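PDB 5IWZ: synaptonemal complex protein 2 from Mus musculus, which is a major component of the axial and lateral elements of synaptonemal complexes, required for meiotic chromosome synapsis and for insertion of SYCP3 into these complexes. Local coordinates for residues Q11-C16 with V41-S46; F154-C159 with N196-T201; K178-L183 with V223-R228. One frame throughout, in Å; residues are numbered along the deposited sequence.

Contact 1 (Q11-C16 with V41-S46)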
ATOM      1  N   GLN A  11      30.678   0.325  12.087  1.00 38.28           N
ATOM      2  CA  GLN A  11      30.825   0.770  13.468  1.00 34.92           C
ATOM      3  C   GLN A  11      30.776   2.285  13.602  1.00 41.02           C
ATOM      4  O   GLN A  11      30.642   2.791  14.723  1.00 43.84           O
ATOM      5  CB  GLN A  11      32.144   0.246  14.042  1.00 46.92           C
ATOM      6  CG  GLN A  11      32.280  -1.260  13.977  1.00 59.52           C
ATOM      7  CD  GLN A  11      33.676  -1.720  14.339  1.00 75.92           C
ATOM      8  OE1 GLN A  11      33.856  -2.561  15.222  1.00 81.97           O
ATOM      9  NE2 GLN A  11      34.680  -1.162  13.659  1.00 77.98           N
ATOM     10  N   GLN A  12      30.876   3.007  12.490  1.00 42.29           N
ATOM     11  CA  GLN A  12      30.882   4.459  12.440  1.00 44.04           C
ATOM     12  C   GLN A  12      29.514   5.042  12.123  1.00 36.12           C
ATOM     13  O   GLN A  12      29.428   6.231  11.791  1.00 36.59           O
ATOM     14  CB  GLN A  12      31.881   4.927  11.384  1.00 48.66           C
ATOM     15  CG  GLN A  12      33.267   4.414  11.604  1.00 58.03           C
ATOM     16  CD  GLN A  12      34.082   5.376  12.413  1.00 69.31           C
ATOM     17  OE1 GLN A  12      34.815   6.201  11.861  1.00 68.73           O
ATOM     18  NE2 GLN A  12      33.955   5.293  13.734  1.00 76.84           N
ATOM     19  N   LEU A  13      28.452   4.230  12.205  1.00 37.51           N
ATOM     20  CA  LEU A  13      27.105   4.680  11.866  1.00 31.26           C
ATOM     21  C   LEU A  13      26.766   6.014  12.513  1.00 31.73           C
ATOM     22  O   LEU A  13      26.265   6.923  11.845  1.00 27.64           O
ATOM     23  CB  LEU A  13      26.067   3.629  12.277  1.00 32.75           C
ATOM     24  CG  LEU A  13      24.602   3.999  11.985  1.00 31.98           C
ATOM     25  CD1 LEU A  13      24.359   4.212  10.490  1.00 27.48           C
ATOM     26  CD2 LEU A  13      23.605   2.954  12.537  1.00 35.85           C
ATOM     27  N   GLU A  14      27.012   6.149  13.823  1.00 35.03           N
ATOM     28  CA  GLU A  14      26.637   7.396  14.482  1.00 35.73           C
ATOM     29  C   GLU A  14      27.455   8.565  13.946  1.00 30.25           C
ATOM     30  O   GLU A  14      26.921   9.666  13.749  1.00 29.32           O
ATOM     31  CB  GLU A  14      26.776   7.281  16.001  1.00 38.68           C
ATOM     32  CG  GLU A  14      26.369   8.567  16.711  1.00 42.74           C
ATOM     33  CD  GLU A  14      26.010   8.383  18.191  1.00 45.89           C
ATOM     34  OE1 GLU A  14      25.998   7.237  18.689  1.00 40.76           O
ATOM     35  OE2 GLU A  14      25.727   9.405  18.854  1.00 42.58           O
ATOM     36  N   LYS A  15      28.744   8.343  13.665  1.00 27.57           N
ATOM     37  CA  LYS A  15      29.534   9.420  13.084  1.00 32.57           C
ATOM     38  C   LYS A  15      29.033   9.785  11.692  1.00 30.71           C
ATOM     39  O   LYS A  15      29.034  10.970  11.329  1.00 31.37           O
ATOM     40  CB  LYS A  15      31.018   9.046  13.071  1.00 40.19           C
ATOM     41  CG  LYS A  15      31.647   9.106  14.464  1.00 51.34           C
ATOM     42  CD  LYS A  15      32.833   8.165  14.616  1.00 60.87           C
ATOM     43  CE  LYS A  15      33.549   8.398  15.941  1.00 67.46           C
ATOM     44  NZ  LYS A  15      34.816   9.170  15.811  1.00 70.12           N
ATOM     45  N   CYS A  16      28.548   8.806  10.924  1.00 28.53           N
ATOM     46  CA  CYS A  16      27.911   9.135   9.651  1.00 26.58           C
ATOM     47  C   CYS A  16      26.702  10.032   9.867  1.00 24.17           C
ATOM     48  O   CYS A  16      26.477  10.977   9.097  1.00 30.23           O
ATOM     49  CB  CYS A  16      27.496   7.860   8.904  1.00 24.44           C
ATOM     50  SG  CYS A  16      28.871   6.784   8.485  1.00 36.97           S
ATOM     51  N   VAL A  41      28.663  -8.208  13.534  1.00 56.49           N
ATOM     52  CA  VAL A  41      29.155  -6.864  13.835  1.00 61.41           C
ATOM     53  C   VAL A  41      28.298  -6.185  14.898  1.00 61.14           C
ATOM     54  O   VAL A  41      27.060  -6.284  14.899  1.00 64.49           O
ATOM     55  CB  VAL A  41      29.215  -6.006  12.559  1.00 61.44           C
ATOM     56  CG1 VAL A  41      29.907  -4.664  12.850  1.00 58.34           C
ATOM     57  CG2 VAL A  41      29.933  -6.751  11.452  1.00 59.51           C
ATOM     58  N   LYS A  42      28.965  -5.471  15.801  1.00 51.45           N
ATOM     59  CA  LYS A  42      28.331  -4.680  16.847  1.00 51.49           C
ATOM     60  C   LYS A  42      28.577  -3.207  16.564  1.00 51.82           C
ATOM     61  O   LYS A  42      29.732  -2.769  16.486  1.00 52.54           O
ATOM     62  CB  LYS A  42      28.874  -5.063  18.222  1.00 55.10           C
ATOM     63  CG  LYS A  42      28.670  -6.531  18.547  1.00 58.12           C
ATOM     64  CD  LYS A  42      28.995  -6.848  19.984  1.00 54.87           C
ATOM     65  CE  LYS A  42      28.110  -7.972  20.462  1.00 60.01           C
ATOM     66  NZ  LYS A  42      27.348  -8.557  19.324  1.00 63.73           N
ATOM     67  N   ILE A  43      27.496  -2.450  16.410  1.00 50.87           N
ATOM     68  CA  ILE A  43      27.563  -1.012  16.185  1.00 44.38           C
ATOM     69  C   ILE A  43      27.270  -0.319  17.502  1.00 48.84           C
ATOM     70  O   ILE A  43      26.167  -0.443  18.047  1.00 51.29           O
ATOM     71  CB  ILE A  43      26.578  -0.559  15.101  1.00 39.75           C
ATOM     72  CG1 ILE A  43      26.758  -1.395  13.833  1.00 40.83           C
ATOM     73  CG2 ILE A  43      26.783   0.919  14.812  1.00 39.42           C
ATOM     74  CD1 ILE A  43      25.654  -1.176  12.781  1.00 37.58           C
ATOM     75  N   LYS A  44      28.256   0.408  18.016  1.00 46.11           N
ATOM     76  CA  LYS A  44      28.080   1.133  19.260  1.00 45.54           C
ATOM     77  C   LYS A  44      27.440   2.483  18.976  1.00 41.67           C
ATOM     78  O   LYS A  44      27.936   3.253  18.148  1.00 42.44           O
ATOM     79  CB  LYS A  44      29.419   1.315  19.970  1.00 47.10           C
ATOM     80  CG  LYS A  44      29.374   2.343  21.080  1.00 63.98           C
ATOM     81  CD  LYS A  44      30.573   3.277  21.036  1.00 71.50           C
ATOM     82  CE  LYS A  44      30.362   4.476  21.956  1.00 71.99           C
ATOM     83  NZ  LYS A  44      29.290   5.386  21.436  1.00 69.52           N
ATOM     84  N   CYS A  45      26.336   2.767  19.660  1.00 36.75           N
ATOM     85  CA  CYS A  45      25.657   4.047  19.549  1.00 41.45           C
ATOM     86  C   CYS A  45      25.419   4.639  20.928  1.00 45.54           C
ATOM     87  O   CYS A  45      25.316   3.922  21.929  1.00 50.26           O
ATOM     88  CB  CYS A  45      24.325   3.910  18.818  1.00 40.80           C
ATOM     89  SG  CYS A  45      24.539   3.468  17.113  1.00 41.53           S
ATOM     90  N   SER A  46      25.296   5.956  20.961  1.00 40.42           N
ATOM     91  CA  SER A  46      25.163   6.664  22.219  1.00 41.02           C
ATOM     92  C   SER A  46      23.704   6.799  22.635  1.00 40.78           C
ATOM     93  O   SER A  46      22.773   6.488  21.889  1.00 38.62           O
ATOM     94  CB  SER A  46      25.791   8.045  22.119  1.00 41.62           C
ATOM     95  OG  SER A  46      24.920   8.906  21.415  1.00 41.83           O
TER
HETATM   96  O   HOH W   1      28.265   4.231  15.799  1.00 42.07           O
HETATM   97  O   HOH W   2      30.758   0.848  16.872  1.00 47.00           O
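E14 and S46 meet through a pair of hydrogen bonds between a carboxylate and one serine. E14 OE1 accepts a hydrogen bond from the backbone N of S46 at 2.7 Å, with an N-H...O angle of 156°, and E14 OE2 accepts one from S46 OG, also at 2.7 Å. Each oxygen uses its syn lone pair, the one on the side of its twin, so the carboxylate presents its forked end to the serine. The E14 side chain gets there by stretching out: CG lies anti to the backbone N (chi1 -179°) and the chain stays extended beyond it. S46 answers with OG placed between its own backbone N and carbonyl carbon (chi1 77°). K52 forms a salt bridge with OE2, which probably stabilises the negative charge of this buried glutamate.

Nearer the start of the helix the contact turns apolar. L13 CB sits 3.8 Å from I43 CG2, and L13 also touches I83 on the neighbouring strand. Beyond this pair, Q11 CG makes a van der Waals contact with a carbonyl, 3.9 Å from K42 O.

Alongside, two waters join the backbones. One donates to Q11 O and K44 O, the latter at 2.6 Å, and accepts from E14 N. A second donates to Q11 O and accepts from K44 N at 2.8 Å, so Q11 O receives from both waters.

This is a helix start packed against an edge strand. Strand 43-45 borders a small mixed sheet and pairs in parallel with 83-85, and S46 leads into helix 49-63. The contact thus ties the beginning of helix 13-23 to that sheet, near the N-terminal end of the armadillo-repeat-like domain.

Contact 2 (F154-C159 with N196-T201)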
ATOM      1  N   PHE A 154      -0.526   3.949  15.382  1.00 26.54           N
ATOM      2  CA  PHE A 154      -0.577   4.013  13.922  1.00 25.43           C
ATOM      3  C   PHE A 154      -1.847   3.445  13.293  1.00 31.37           C
ATOM      4  O   PHE A 154      -2.180   3.869  12.187  1.00 33.99           O
ATOM      5  CB  PHE A 154       0.650   3.326  13.306  1.00 29.47           C
ATOM      6  CG  PHE A 154       1.826   4.254  13.162  1.00 37.31           C
ATOM      7  CD1 PHE A 154       1.911   5.111  12.074  1.00 35.59           C
ATOM      8  CD2 PHE A 154       2.821   4.299  14.126  1.00 30.25           C
ATOM      9  CE1 PHE A 154       2.980   5.977  11.935  1.00 36.46           C
ATOM     10  CE2 PHE A 154       3.903   5.169  13.994  1.00 34.07           C
ATOM     11  CZ  PHE A 154       3.982   6.002  12.897  1.00 38.34           C
ATOM     12  N   ILE A 155      -2.597   2.547  13.964  1.00 30.27           N
ATOM     13  CA  ILE A 155      -3.906   2.148  13.437  1.00 29.18           C
ATOM     14  C   ILE A 155      -4.810   3.355  13.176  1.00 35.88           C
ATOM     15  O   ILE A 155      -5.383   3.438  12.085  1.00 32.24           O
ATOM     16  CB  ILE A 155      -4.564   1.098  14.354  1.00 31.40           C
ATOM     17  CG1 ILE A 155      -3.743  -0.184  14.405  1.00 34.86           C
ATOM     18  CG2 ILE A 155      -5.981   0.807  13.895  1.00 33.96           C
ATOM     19  CD1 ILE A 155      -3.563  -0.826  13.088  1.00 36.38           C
ATOM     20  N   PRO A 156      -4.971   4.309  14.113  1.00 35.04           N
ATOM     21  CA  PRO A 156      -5.785   5.497  13.774  1.00 36.33           C
ATOM     22  C   PRO A 156      -5.185   6.357  12.671  1.00 35.89           C
ATOM     23  O   PRO A 156      -5.937   6.914  11.860  1.00 31.90           O
ATOM     24  CB  PRO A 156      -5.877   6.266  15.107  1.00 37.39           C
ATOM     25  CG  PRO A 156      -4.866   5.662  15.999  1.00 39.27           C
ATOM     26  CD  PRO A 156      -4.662   4.255  15.556  1.00 37.11           C
ATOM     27  N   GLN A 157      -3.856   6.492  12.625  1.00 30.70           N
ATOM     28  CA  GLN A 157      -3.216   7.292  11.580  1.00 27.25           C
ATOM     29  C   GLN A 157      -3.483   6.704  10.202  1.00 29.51           C
ATOM     30  O   GLN A 157      -3.794   7.425   9.249  1.00 28.25           O
ATOM     31  CB  GLN A 157      -1.700   7.358  11.812  1.00 25.63           C
ATOM     32  CG  GLN A 157      -1.258   8.088  13.072  1.00 37.37           C
ATOM     33  CD  GLN A 157      -1.286   9.595  12.915  1.00 39.38           C
ATOM     34  OE1 GLN A 157      -1.345  10.114  11.799  1.00 38.86           O
ATOM     35  NE2 GLN A 157      -1.265  10.308  14.039  1.00 37.58           N
ATOM     36  N   ILE A 158      -3.317   5.389  10.069  1.00 27.04           N
ATOM     37  CA  ILE A 158      -3.498   4.744   8.773  1.00 30.72           C
ATOM     38  C   ILE A 158      -4.954   4.833   8.313  1.00 29.57           C
ATOM     39  O   ILE A 158      -5.224   5.131   7.142  1.00 30.82           O
ATOM     40  CB  ILE A 158      -2.990   3.293   8.832  1.00 29.15           C
ATOM     41  CG1 ILE A 158      -1.474   3.315   9.084  1.00 29.81           C
ATOM     42  CG2 ILE A 158      -3.359   2.533   7.533  1.00 26.43           C
ATOM     43  CD1 ILE A 158      -0.836   1.940   9.243  1.00 33.91           C
ATOM     44  N   CYS A 159      -5.912   4.604   9.221  1.00 30.82           N
ATOM     45  CA  CYS A 159      -7.324   4.737   8.861  1.00 32.78           C
ATOM     46  C   CYS A 159      -7.638   6.148   8.380  1.00 37.85           C
ATOM     47  O   CYS A 159      -8.329   6.335   7.366  1.00 32.71           O
ATOM     48  CB  CYS A 159      -8.223   4.373  10.050  1.00 34.80           C
ATOM     49  SG  CYS A 159      -8.199   2.645  10.573  1.00 37.96           S
ATOM     50  N   ASN A 196     -13.879   3.034  22.286  1.00 59.76           N
ATOM     51  CA  ASN A 196     -13.036   4.066  21.690  1.00 61.29           C
ATOM     52  C   ASN A 196     -13.831   4.848  20.640  1.00 70.98           C
ATOM     53  O   ASN A 196     -14.074   4.358  19.532  1.00 73.46           O
ATOM     54  CB  ASN A 196     -11.783   3.437  21.072  1.00 65.88           C
ATOM     55  CG  ASN A 196     -10.731   4.466  20.684  1.00 70.01           C
ATOM     56  OD1 ASN A 196     -10.885   5.194  19.701  1.00 63.94           O
ATOM     57  ND2 ASN A 196      -9.638   4.508  21.443  1.00 76.13           N
ATOM     58  N   GLN A 197     -14.233   6.070  20.998  1.00 68.62           N
ATOM     59  CA  GLN A 197     -15.073   6.864  20.108  1.00 69.97           C
ATOM     60  C   GLN A 197     -14.368   7.161  18.791  1.00 68.63           C
ATOM     61  O   GLN A 197     -14.992   7.125  17.723  1.00 67.09           O
ATOM     62  CB  GLN A 197     -15.486   8.166  20.795  1.00 75.42           C
ATOM     63  CG  GLN A 197     -16.283   9.124  19.914  1.00 75.14           C
ATOM     64  CD  GLN A 197     -17.596   8.541  19.447  1.00 78.60           C
ATOM     65  OE1 GLN A 197     -18.009   8.749  18.306  1.00 81.32           O
ATOM     66  NE2 GLN A 197     -18.268   7.810  20.331  1.00 80.44           N
ATOM     67  N   GLU A 198     -13.065   7.457  18.846  1.00 59.86           N
ATOM     68  CA  GLU A 198     -12.351   7.831  17.629  1.00 55.52           C
ATOM     69  C   GLU A 198     -12.373   6.700  16.609  1.00 47.70           C
ATOM     70  O   GLU A 198     -12.599   6.941  15.420  1.00 50.01           O
ATOM     71  CB  GLU A 198     -10.908   8.233  17.945  1.00 51.34           C
ATOM     72  CG  GLU A 198     -10.185   8.811  16.733  1.00 61.96           C
ATOM     73  CD  GLU A 198      -8.673   8.592  16.762  1.00 74.48           C
ATOM     74  OE1 GLU A 198      -8.155   8.015  17.746  1.00 73.15           O
ATOM     75  OE2 GLU A 198      -7.997   9.008  15.793  1.00 82.45           O
ATOM     76  N   MET A 199     -12.145   5.461  17.059  1.00 50.14           N
ATOM     77  CA  MET A 199     -12.128   4.326  16.142  1.00 52.84           C
ATOM     78  C   MET A 199     -13.501   4.099  15.526  1.00 50.75           C
ATOM     79  O   MET A 199     -13.607   3.800  14.329  1.00 47.22           O
ATOM     80  CB  MET A 199     -11.648   3.061  16.860  1.00 48.80           C
ATOM     81  CG  MET A 199     -10.134   2.931  16.951  1.00 53.68           C
ATOM     82  SD  MET A 199      -9.290   3.624  15.507  1.00 60.28           S
ATOM     83  CE  MET A 199      -9.534   2.325  14.298  1.00 57.60           C
ATOM     84  N   LEU A 200     -14.560   4.239  16.328  1.00 46.09           N
ATOM     85  CA  LEU A 200     -15.907   4.018  15.811  1.00 46.67           C
ATOM     86  C   LEU A 200     -16.243   5.017  14.715  1.00 54.28           C
ATOM     87  O   LEU A 200     -16.835   4.654  13.692  1.00 51.65           O
ATOM     88  CB  LEU A 200     -16.930   4.101  16.933  1.00 41.81           C
ATOM     89  CG  LEU A 200     -17.038   2.836  17.791  1.00 59.74           C
ATOM     90  CD1 LEU A 200     -17.838   3.143  19.040  1.00 67.41           C
ATOM     91  CD2 LEU A 200     -17.672   1.681  17.017  1.00 65.96           C
ATOM     92  N   THR A 201     -15.867   6.282  14.905  1.00 49.63           N
ATOM     93  CA  THR A 201     -16.038   7.272  13.846  1.00 53.62           C
ATOM     94  C   THR A 201     -15.205   6.924  12.614  1.00 47.16           C
ATOM     95  O   THR A 201     -15.701   6.980  11.481  1.00 46.76           O
ATOM     96  CB  THR A 201     -15.685   8.661  14.384  1.00 58.28           C
ATOM     97  OG1 THR A 201     -16.589   8.999  15.433  1.00 64.77           O
ATOM     98  CG2 THR A 201     -15.766   9.712  13.289  1.00 55.88           C
TER
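Within the helical array of the armadillo-repeat-like fold, I155, P156 and C159 on helix 144-163 face E198 and M199 in the first turn of helix 197-212. The two short segments run 28° apart, with their axes 10.7 Å from each other at closest approach, so side chains have to span the gap.

M199 does most of the spanning. Its CG lies anti to the carbonyl carbon, beside the backbone N, and the chain then bends at both chi2 and chi3, which brings the terminal methyl to helix 144-163. There CE rests 3.9 Å from I155 CG2 and 4.0 Å from C159 SG, one turn further on. The side chains of I155 and M199 cross at about a right angle, and the M199 sulfur lies beside the proline, SD to P156 CB being 4.3 Å.

E198 reaches the same proline by the opposite strategy, a straight chain. With CG anti to the backbone N (chi1 -172°) and the rest extended, its carboxylate comes to the ring carbon, OE2 lying 3.5 Å from P156 CB. The proline itself marks a kink in helix 144-163, since its N has no hydrogen bond to the preceding turn.

At the start of the other helix, N196 OD1 accepts a hydrogen bond from the backbone N of M199 at 2.9 Å in an Asx motif, which helps hold the first turn. N196 is the first residue modelled after a gap at 187-195.

Chemically this is a small dispersion contact of methyl, sulfur and ring carbon, with a carboxylate resting on an aliphatic carbon at its more exposed margin. Between these two segments the contact is therefore van der Waals and non-directional, and L202, touching P156, and M206, touching C159, continue it along helix 197-212.

Contact 3 (K178-L183 with V223-R228)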
ATOM      1  N   LYS A 178       0.078  -2.540   5.201  1.00 26.78           N
ATOM      2  CA  LYS A 178       0.841  -2.644   6.439  1.00 26.69           C
ATOM      3  C   LYS A 178      -0.087  -2.738   7.641  1.00 24.83           C
ATOM      4  O   LYS A 178       0.207  -3.454   8.604  1.00 29.35           O
ATOM      5  CB  LYS A 178       1.789  -1.453   6.574  1.00 30.78           C
ATOM      6  CG  LYS A 178       2.947  -1.451   5.590  1.00 33.65           C
ATOM      7  CD  LYS A 178       3.990  -2.474   5.997  1.00 38.80           C
ATOM      8  CE  LYS A 178       5.284  -2.310   5.215  1.00 42.15           C
ATOM      9  NZ  LYS A 178       5.114  -2.612   3.761  1.00 44.03           N
ATOM     10  N   MET A 179      -1.219  -2.025   7.610  1.00 24.98           N
ATOM     11  CA  MET A 179      -2.147  -2.107   8.735  1.00 22.56           C
ATOM     12  C   MET A 179      -2.761  -3.498   8.862  1.00 35.28           C
ATOM     13  O   MET A 179      -2.878  -4.034   9.975  1.00 31.26           O
ATOM     14  CB  MET A 179      -3.251  -1.057   8.613  1.00 26.85           C
ATOM     15  CG  MET A 179      -4.346  -1.262   9.672  1.00 35.21           C
ATOM     16  SD  MET A 179      -5.534   0.078   9.833  1.00 38.59           S
ATOM     17  CE  MET A 179      -6.566  -0.190   8.400  1.00 42.56           C
ATOM     18  N   ASN A 180      -3.159  -4.100   7.733  1.00 33.14           N
ATOM     19  CA  ASN A 180      -3.732  -5.442   7.769  1.00 39.23           C
ATOM     20  C   ASN A 180      -2.704  -6.478   8.211  1.00 31.24           C
ATOM     21  O   ASN A 180      -3.055  -7.448   8.887  1.00 35.03           O
ATOM     22  CB  ASN A 180      -4.355  -5.781   6.398  1.00 29.86           C
ATOM     23  CG  ASN A 180      -5.740  -5.164   6.252  1.00 32.31           C
ATOM     24  OD1 ASN A 180      -6.484  -5.125   7.218  1.00 37.50           O
ATOM     25  ND2 ASN A 180      -6.067  -4.636   5.077  1.00 23.24           N
ATOM     26  N   LEU A 181      -1.440  -6.277   7.865  1.00 27.70           N
ATOM     27  CA  LEU A 181      -0.376  -7.122   8.393  1.00 35.83           C
ATOM     28  C   LEU A 181      -0.251  -6.983   9.907  1.00 39.37           C
ATOM     29  O   LEU A 181      -0.089  -7.983  10.616  1.00 43.73           O
ATOM     30  CB  LEU A 181       0.938  -6.761   7.692  1.00 34.63           C
ATOM     31  CG  LEU A 181       2.230  -7.458   8.094  1.00 51.67           C
ATOM     32  CD1 LEU A 181       2.243  -8.869   7.534  1.00 56.48           C
ATOM     33  CD2 LEU A 181       3.417  -6.666   7.568  1.00 55.72           C
ATOM     34  N   MET A 182      -0.342  -5.759  10.425  1.00 32.99           N
ATOM     35  CA  MET A 182      -0.242  -5.567  11.870  1.00 38.23           C
ATOM     36  C   MET A 182      -1.423  -6.204  12.593  1.00 39.75           C
ATOM     37  O   MET A 182      -1.260  -6.827  13.650  1.00 37.47           O
ATOM     38  CB  MET A 182      -0.165  -4.076  12.195  1.00 35.15           C
ATOM     39  CG  MET A 182       1.060  -3.402  11.607  1.00 43.26           C
ATOM     40  SD  MET A 182       1.382  -1.720  12.172  1.00 48.53           S
ATOM     41  CE  MET A 182      -0.174  -0.891  11.965  1.00 36.90           C
ATOM     42  N   LEU A 183      -2.624  -6.049  12.043  1.00 35.04           N
ATOM     43  CA  LEU A 183      -3.776  -6.686  12.655  1.00 37.00           C
ATOM     44  C   LEU A 183      -3.670  -8.202  12.569  1.00 39.00           C
ATOM     45  O   LEU A 183      -4.179  -8.900  13.447  1.00 36.64           O
ATOM     46  CB  LEU A 183      -5.049  -6.178  11.994  1.00 40.32           C
ATOM     47  CG  LEU A 183      -5.287  -4.670  12.049  1.00 37.33           C
ATOM     48  CD1 LEU A 183      -6.429  -4.293  11.121  1.00 36.83           C
ATOM     49  CD2 LEU A 183      -5.602  -4.245  13.477  1.00 34.38           C
ATOM     50  N   VAL A 223     -12.453  -3.387   3.618  1.00 33.13           N
ATOM     51  CA  VAL A 223     -13.320  -4.469   4.087  1.00 36.00           C
ATOM     52  C   VAL A 223     -12.530  -5.412   4.984  1.00 33.36           C
ATOM     53  O   VAL A 223     -12.987  -5.810   6.068  1.00 32.82           O
ATOM     54  CB  VAL A 223     -13.946  -5.232   2.902  1.00 35.50           C
ATOM     55  CG1 VAL A 223     -14.661  -6.482   3.416  1.00 30.75           C
ATOM     56  CG2 VAL A 223     -14.925  -4.358   2.109  1.00 33.09           C
ATOM     57  N   GLU A 224     -11.329  -5.782   4.540  1.00 28.78           N
ATOM     58  CA  GLU A 224     -10.497  -6.691   5.320  1.00 36.71           C
ATOM     59  C   GLU A 224     -10.140  -6.087   6.665  1.00 35.23           C
ATOM     60  O   GLU A 224     -10.207  -6.771   7.693  1.00 41.15           O
ATOM     61  CB  GLU A 224      -9.219  -7.052   4.560  1.00 27.30           C
ATOM     62  CG  GLU A 224      -8.212  -7.829   5.420  1.00 37.07           C
ATOM     63  CD  GLU A 224      -6.901  -8.136   4.699  1.00 42.25           C
ATOM     64  OE1 GLU A 224      -6.777  -7.788   3.501  1.00 45.66           O
ATOM     65  OE2 GLU A 224      -5.993  -8.729   5.330  1.00 34.78           O
ATOM     66  N   ALA A 225      -9.762  -4.807   6.682  1.00 28.10           N
ATOM     67  CA  ALA A 225      -9.453  -4.165   7.956  1.00 33.67           C
ATOM     68  C   ALA A 225     -10.678  -4.154   8.870  1.00 36.37           C
ATOM     69  O   ALA A 225     -10.583  -4.484  10.058  1.00 36.54           O
ATOM     70  CB  ALA A 225      -8.928  -2.742   7.724  1.00 32.52           C
ATOM     71  N   LEU A 226     -11.845  -3.783   8.326  1.00 35.06           N
ATOM     72  CA  LEU A 226     -13.053  -3.726   9.143  1.00 34.97           C
ATOM     73  C   LEU A 226     -13.396  -5.096   9.708  1.00 39.43           C
ATOM     74  O   LEU A 226     -13.840  -5.202  10.857  1.00 36.37           O
ATOM     75  CB  LEU A 226     -14.230  -3.163   8.340  1.00 31.78           C
ATOM     76  CG  LEU A 226     -14.139  -1.678   7.940  1.00 42.90           C
ATOM     77  CD1 LEU A 226     -15.256  -1.285   6.980  1.00 43.93           C
ATOM     78  CD2 LEU A 226     -14.092  -0.724   9.149  1.00 47.10           C
ATOM     79  N   CYS A 227     -13.172  -6.158   8.932  1.00 40.93           N
ATOM     80  CA  CYS A 227     -13.506  -7.496   9.418  1.00 39.20           C
ATOM     81  C   CYS A 227     -12.464  -8.035  10.396  1.00 34.79           C
ATOM     82  O   CYS A 227     -12.805  -8.838  11.275  1.00 40.05           O
ATOM     83  CB  CYS A 227     -13.702  -8.457   8.238  1.00 44.60           C
ATOM     84  SG  CYS A 227     -15.180  -8.079   7.218  1.00 43.30           S
ATOM     85  N   ARG A 228     -11.207  -7.612  10.274  1.00 33.72           N
ATOM     86  CA  ARG A 228     -10.204  -7.995  11.262  1.00 41.69           C
ATOM     87  C   ARG A 228     -10.447  -7.307  12.602  1.00 48.44           C
ATOM     88  O   ARG A 228     -10.139  -7.880  13.653  1.00 53.93           O
ATOM     89  CB  ARG A 228      -8.795  -7.660  10.769  1.00 40.57           C
ATOM     90  CG  ARG A 228      -8.367  -8.354   9.487  1.00 46.70           C
ATOM     91  CD  ARG A 228      -6.870  -8.144   9.198  1.00 49.64           C
ATOM     92  NE  ARG A 228      -6.167  -9.347   9.604  1.00 57.90           N
ATOM     93  CZ  ARG A 228      -5.754 -10.287   8.773  1.00 57.42           C
ATOM     94  NH1 ARG A 228      -5.915 -10.141   7.464  1.00 50.30           N
ATOM     95  NH2 ARG A 228      -5.157 -11.363   9.260  1.00 64.83           N
TER
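N180 and A225 sit where helix 169-185 packs beside helix 216-229 in the armadillo-repeat-like helical stack, the segments running 23° apart with axes 9.9 Å from each other.

The apolar part is small. M179, bent at chi3, lays CE 3.5 Å from A225 CB, and L183 CB touches R228 CD at 3.9 Å.

The polar groups meet by stacking. The N180 amide and the E224 carboxylate are parallel to within 1°, N180 CG lying 3.5 Å from E224 CD. N180 OD1 lies against A225, 3.2 Å from its CA, while ND2 donates to G221 O, which helps fix the amide against the second helix.

Charged groups meet at the exposed side, around R228. R228 NH1 pairs with E224 OE2 in a salt bridge of 2.6 Å inside its own helix, although the N-H angle makes the hydrogen bond weak. R228 NH2 has a second anionic partner in D184, just past L183, so the arginine spans both helices. In this pose the backbone oxygen of N180 lies over one face of the guanidinium, offset toward its rim, with N180 O 3.7 Å from R228 NE.

Contacts 2 and 3 are neighbours, their centres 12 Å apart, and their segments alternate along the chain. Helices 144-163 and 169-185, consecutive in the chain, join them directly: I155 CD1 packs on M179 CG at 3.5 Å and on M182 CE at 3.6 Å, and C159 SG lies 3.8 Å from M179 SD. I155 and C159 thus face both helix 197-212 and helix 169-185. Contact 1 stands apart, with its centre about 37 Å from that of contact 2 and 36 Å from that of contact 3. It belongs to the earlier part of the helical domain, and its nearest atoms are about 20 Å from either.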